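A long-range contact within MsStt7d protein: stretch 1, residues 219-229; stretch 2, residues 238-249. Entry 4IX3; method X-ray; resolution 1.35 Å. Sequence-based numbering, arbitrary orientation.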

# COMPACT_ATOMS: atom_id res chain seq x y z
N ASP B 219 12.25 -17.29 1.23
CA ASP B 219 12.99 -17.12 2.47
C ASP B 219 14.09 -16.06 2.40
O ASP B 219 15.00 -16.04 3.24
N GLU B 220 14.02 -15.20 1.38
CA GLU B 220 14.97 -14.09 1.20
C GLU B 220 14.18 -12.85 0.79
O GLU B 220 14.36 -12.29 -0.30
N LEU B 221 13.39 -12.36 1.75
CA LEU B 221 12.61 -11.14 1.58
C LEU B 221 13.41 -9.88 1.98
O LEU B 221 12.88 -8.77 1.99
N TYR B 222 14.68 -10.04 2.28
CA TYR B 222 15.56 -8.98 2.78
C TYR B 222 16.67 -8.63 1.78
O TYR B 222 16.98 -9.41 0.87
N LEU B 223 17.35 -7.50 2.00
CA LEU B 223 18.63 -7.19 1.37
C LEU B 223 19.78 -7.60 2.26
O LEU B 223 20.72 -8.26 1.79
N LEU B 224 19.69 -7.31 3.55
CA LEU B 224 20.71 -7.77 4.51
C LEU B 224 19.97 -8.70 5.45
O LEU B 224 18.83 -8.40 5.82
N PRO B 225 20.55 -9.89 5.74
CA PRO B 225 19.91 -10.82 6.66
C PRO B 225 19.90 -10.26 8.09
O PRO B 225 20.82 -9.52 8.48
N PRO B 226 18.83 -10.55 8.84
CA PRO B 226 18.74 -10.26 10.27
C PRO B 226 20.03 -10.36 11.09
O PRO B 226 20.30 -9.47 11.90
N GLY B 227 20.80 -11.43 10.86
CA GLY B 227 22.10 -11.61 11.49
C GLY B 227 23.11 -10.49 11.31
O GLY B 227 24.10 -10.42 12.06
N SER B 228 22.84 -9.60 10.36
CA SER B 228 23.83 -8.64 9.84
C SER B 228 23.93 -7.42 10.75
O SER B 228 22.92 -6.98 11.30
N PRO B 229 25.16 -6.88 10.94
CA PRO B 229 25.26 -5.52 11.45
C PRO B 229 24.38 -4.54 10.67
O PRO B 229 24.10 -4.73 9.47
N LYS B 238 32.06 -4.09 3.19
CA LYS B 238 32.14 -5.45 3.70
C LYS B 238 30.80 -6.18 3.61
O LYS B 238 30.76 -7.33 3.13
N LEU B 239 29.72 -5.50 3.99
CA LEU B 239 28.36 -6.07 3.91
C LEU B 239 27.95 -6.35 2.47
O LEU B 239 27.26 -7.35 2.20
N TRP B 240 28.31 -5.44 1.57
CA TRP B 240 28.06 -5.68 0.15
C TRP B 240 28.62 -6.99 -0.36
O TRP B 240 27.92 -7.80 -0.99
N GLU B 241 29.88 -7.22 0.00
CA GLU B 241 30.59 -8.41 -0.41
C GLU B 241 30.10 -9.66 0.32
O GLU B 241 29.94 -10.71 -0.30
N ALA B 242 29.79 -9.55 1.61
CA ALA B 242 29.36 -10.67 2.44
C ALA B 242 27.91 -11.11 2.21
O ALA B 242 27.60 -12.30 2.11
N HIS B 243 27.01 -10.15 2.08
CA HIS B 243 25.60 -10.49 2.01
C HIS B 243 25.01 -10.29 0.63
O HIS B 243 23.88 -10.75 0.38
N LYS B 244 25.74 -9.63 -0.27
CA LYS B 244 25.35 -9.63 -1.68
C LYS B 244 23.89 -9.21 -1.94
O LYS B 244 23.10 -9.94 -2.57
N PRO B 245 23.50 -8.02 -1.43
CA PRO B 245 22.12 -7.59 -1.59
C PRO B 245 21.70 -7.43 -3.04
O PRO B 245 20.51 -7.58 -3.37
N ASP B 246 22.67 -7.20 -3.94
CA ASP B 246 22.36 -7.12 -5.37
C ASP B 246 21.78 -8.42 -5.93
O ASP B 246 21.10 -8.40 -6.94
N ARG B 247 22.15 -9.53 -5.30
CA ARG B 247 21.62 -10.85 -5.71
C ARG B 247 20.12 -10.97 -5.46
O ARG B 247 19.46 -11.82 -6.07
N PHE B 248 19.52 -10.04 -4.68
CA PHE B 248 18.06 -9.97 -4.65
C PHE B 248 17.51 -9.63 -6.04
O PHE B 248 16.54 -10.24 -6.54
N ASP B 249 18.17 -8.67 -6.69
CA ASP B 249 17.77 -8.29 -8.05
C ASP B 249 18.08 -9.40 -9.08
O ASP B 249 17.32 -9.58 -10.02

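The CA distances define the register of this contact. Stretch 1 has no regular helix or strand, and it runs past the end of the helix 238-243 and the turn that follows; the closest CA pairs are Leu223 CA with Pro245 CA at 4.6 Å and Leu224 CA with His243 CA at 6.1 Å. The two stretches together bury 518 Å², with no clear hydrogen bond between them, so the fit rests largely on shape.

His243 is the most heavily covered residue, losing 79 Å² to stretch 1. Its CA-to-CB bond points toward that stretch, and chi1 of -57° (m) with chi2 of -57° sets the imidazole against Pro225. The proline, C-gamma endo and also pointing toward its partner, lies over one ring face: Pro225 CD is 3.7 Å from the His243 ring centroid and 23° off the ring normal, the geometry of a CH-pi contact, while Pro225 CG comes within 3.5 Å of His243 ND1. Leu224 (m, t) starts sideways, but its end turns in, placing Leu224 CD2 3.9 Å from His243 CB. Leu224 CD1 is 4.1 Å from Leu239 CD2, and Leu224 CD2 also lies 4.2 Å from Leu239 CB, so the end of Leu224 fills the space between the two helix residues.

Leu239 (m, p) points toward stretch 1, and its CD2 methyl occupies a hollow with several walls. Besides Leu224 CD1, Leu239 CD2 meets Pro229 O at 3.7 Å and Ser228 OG at 4.0 Å. Ser228, chi1 170° (t), hydrogen-bonds through Ser228 OG to Pro229 O at 2.9 Å, so two atoms lining the hollow are also partners of each other. Ser228 OG also lies 3.4 Å from His243 NE2, a distance that alone does not settle their relationship. The type I turn from Pro225 to Ser228, with Ser228 N bonded to Pro225 O at 2.8 Å, brings Pro225 and Ser228 to the same imidazole.

Beyond the helix end, Lys244 adopts positive phi and directs its CB away, whereas Pro245 points toward stretch 1. Leu223 (m, t) fits against this part of the chain: Leu223 CB is 3.8 Å from Pro245 CB, and Leu223 CD2 reaches 3.6 Å from Phe248 CB. Leu223 thus bridges Pro245 and Phe248.

Phe248, chi1 -176° (t) and chi2 105°, extends its ring toward the backbone of residues 220-222. Phe248 CE1 is 3.5 Å from Glu220 O, and Phe248 CD1 is 3.5 Å from Tyr222 O. The ring also meets Leu223 CD2, obliquely, at 3.8 Å from Phe248 CG; the CA-to-CB bonds of Leu221 and Tyr222 point away.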

# COMPACT_ATOMS: atom_id res chain seq x y z
CB ASP B 219 13.55 -18.46 2.94
CG ASP B 219 14.66 -18.96 2.04
OD1 ASP B 219 14.79 -18.48 0.89
OD2 ASP B 219 15.31 -19.95 2.46
CB GLU B 220 16.04 -14.39 0.16
CG GLU B 220 16.84 -15.62 0.57
CD GLU B 220 17.91 -16.02 -0.42
OE1 GLU B 220 18.21 -15.24 -1.37
OE2 GLU B 220 18.41 -17.16 -0.25
CB LEU B 221 11.26 -11.26 2.32
CG LEU B 221 10.47 -12.50 1.89
CD1 LEU B 221 9.23 -12.55 2.76
CD2 LEU B 221 10.17 -12.54 0.39
CB TYR B 222 16.24 -9.46 4.08
CG TYR B 222 17.02 -10.78 3.92
CD1 TYR B 222 18.31 -10.80 3.35
CD2 TYR B 222 16.45 -12.00 4.30
CE1 TYR B 222 19.00 -11.99 3.17
CE2 TYR B 222 17.15 -13.19 4.14
CZ TYR B 222 18.40 -13.18 3.57
OH TYR B 222 19.03 -14.41 3.45
CB LEU B 223 18.75 -5.71 0.97
CG LEU B 223 17.76 -5.24 -0.10
CD1 LEU B 223 18.04 -3.81 -0.49
CD2 LEU B 223 17.82 -6.13 -1.34
CB LEU B 224 21.21 -6.60 5.36
CG LEU B 224 22.06 -5.59 4.62
CD1 LEU B 224 22.38 -4.36 5.47
CD2 LEU B 224 23.32 -6.23 4.04
CB PRO B 225 20.80 -12.05 6.55
CG PRO B 225 22.17 -11.48 6.37
CD PRO B 225 21.95 -10.28 5.47
CB PRO B 226 17.72 -11.28 10.74
CG PRO B 226 16.74 -11.24 9.62
CD PRO B 226 17.52 -11.00 8.34
CB SER B 228 23.45 -8.23 8.41
OG SER B 228 24.21 -7.14 7.89
CB PRO B 229 26.73 -5.15 11.24
CG PRO B 229 27.46 -6.44 11.10
CD PRO B 229 26.47 -7.42 10.54
CB LYS B 238 32.68 -5.45 5.13
CG LYS B 238 33.06 -6.82 5.66
CD LYS B 238 33.77 -6.72 7.00
CE LYS B 238 33.09 -7.59 8.06
NZ LYS B 238 31.87 -6.96 8.67
CB LEU B 239 27.32 -5.17 4.61
CG LEU B 239 27.46 -4.85 6.11
CD1 LEU B 239 28.75 -4.09 6.25
CD2 LEU B 239 26.31 -3.99 6.59
CB TRP B 240 28.61 -4.51 -0.69
CG TRP B 240 28.33 -4.65 -2.16
CD1 TRP B 240 29.16 -5.18 -3.14
CD2 TRP B 240 27.13 -4.19 -2.86
NE1 TRP B 240 28.56 -5.10 -4.37
CE2 TRP B 240 27.34 -4.52 -4.29
CE3 TRP B 240 25.98 -3.49 -2.49
CZ2 TRP B 240 26.40 -4.16 -5.28
CZ3 TRP B 240 25.04 -3.19 -3.47
CH2 TRP B 240 25.23 -3.51 -4.83
CB GLU B 241 32.09 -8.23 -0.22
CG GLU B 241 32.69 -7.04 -0.96
CD GLU B 241 32.68 -7.18 -2.48
OE1 GLU B 241 32.83 -8.31 -3.00
OE2 GLU B 241 32.56 -6.14 -3.16
CB ALA B 242 29.59 -10.30 3.90
CB HIS B 243 24.81 -9.68 3.05
CG HIS B 243 25.30 -9.87 4.46
ND1 HIS B 243 25.37 -11.08 5.07
CD2 HIS B 243 25.75 -8.93 5.40
CE1 HIS B 243 25.84 -10.93 6.33
NE2 HIS B 243 26.08 -9.62 6.53
CB LYS B 244 25.60 -10.99 -2.36
CG LYS B 244 27.03 -11.48 -2.20
CD LYS B 244 27.25 -12.73 -3.02
CE LYS B 244 28.70 -13.04 -3.29
NZ LYS B 244 29.69 -12.83 -2.21
CB PRO B 245 22.08 -6.25 -0.87
CG PRO B 245 23.52 -5.76 -0.93
CD PRO B 245 24.36 -7.01 -0.80
CB ASP B 246 23.61 -6.70 -6.16
CG ASP B 246 24.77 -7.65 -5.92
OD1 ASP B 246 25.30 -8.17 -6.93
OD2 ASP B 246 25.16 -7.84 -4.75
CB ARG B 247 22.38 -12.01 -5.06
CG ARG B 247 23.54 -12.52 -5.90
CD ARG B 247 24.55 -11.46 -6.34
NE ARG B 247 25.78 -12.12 -6.78
CZ ARG B 247 26.99 -11.57 -6.75
NH1 ARG B 247 27.12 -10.27 -6.50
NH2 ARG B 247 28.06 -12.31 -7.01
CB PHE B 248 17.62 -8.92 -3.62
CG PHE B 248 16.12 -8.84 -3.45
CD1 PHE B 248 15.50 -9.39 -2.32
CD2 PHE B 248 15.32 -8.12 -4.32
CE1 PHE B 248 14.11 -9.34 -2.17
CE2 PHE B 248 13.95 -8.02 -4.17
CZ PHE B 248 13.33 -8.65 -3.08
CB ASP B 249 18.48 -7.01 -8.52
CG ASP B 249 17.93 -5.73 -7.88
OD1 ASP B 249 16.78 -5.72 -7.36
OD2 ASP B 249 18.64 -4.70 -8.02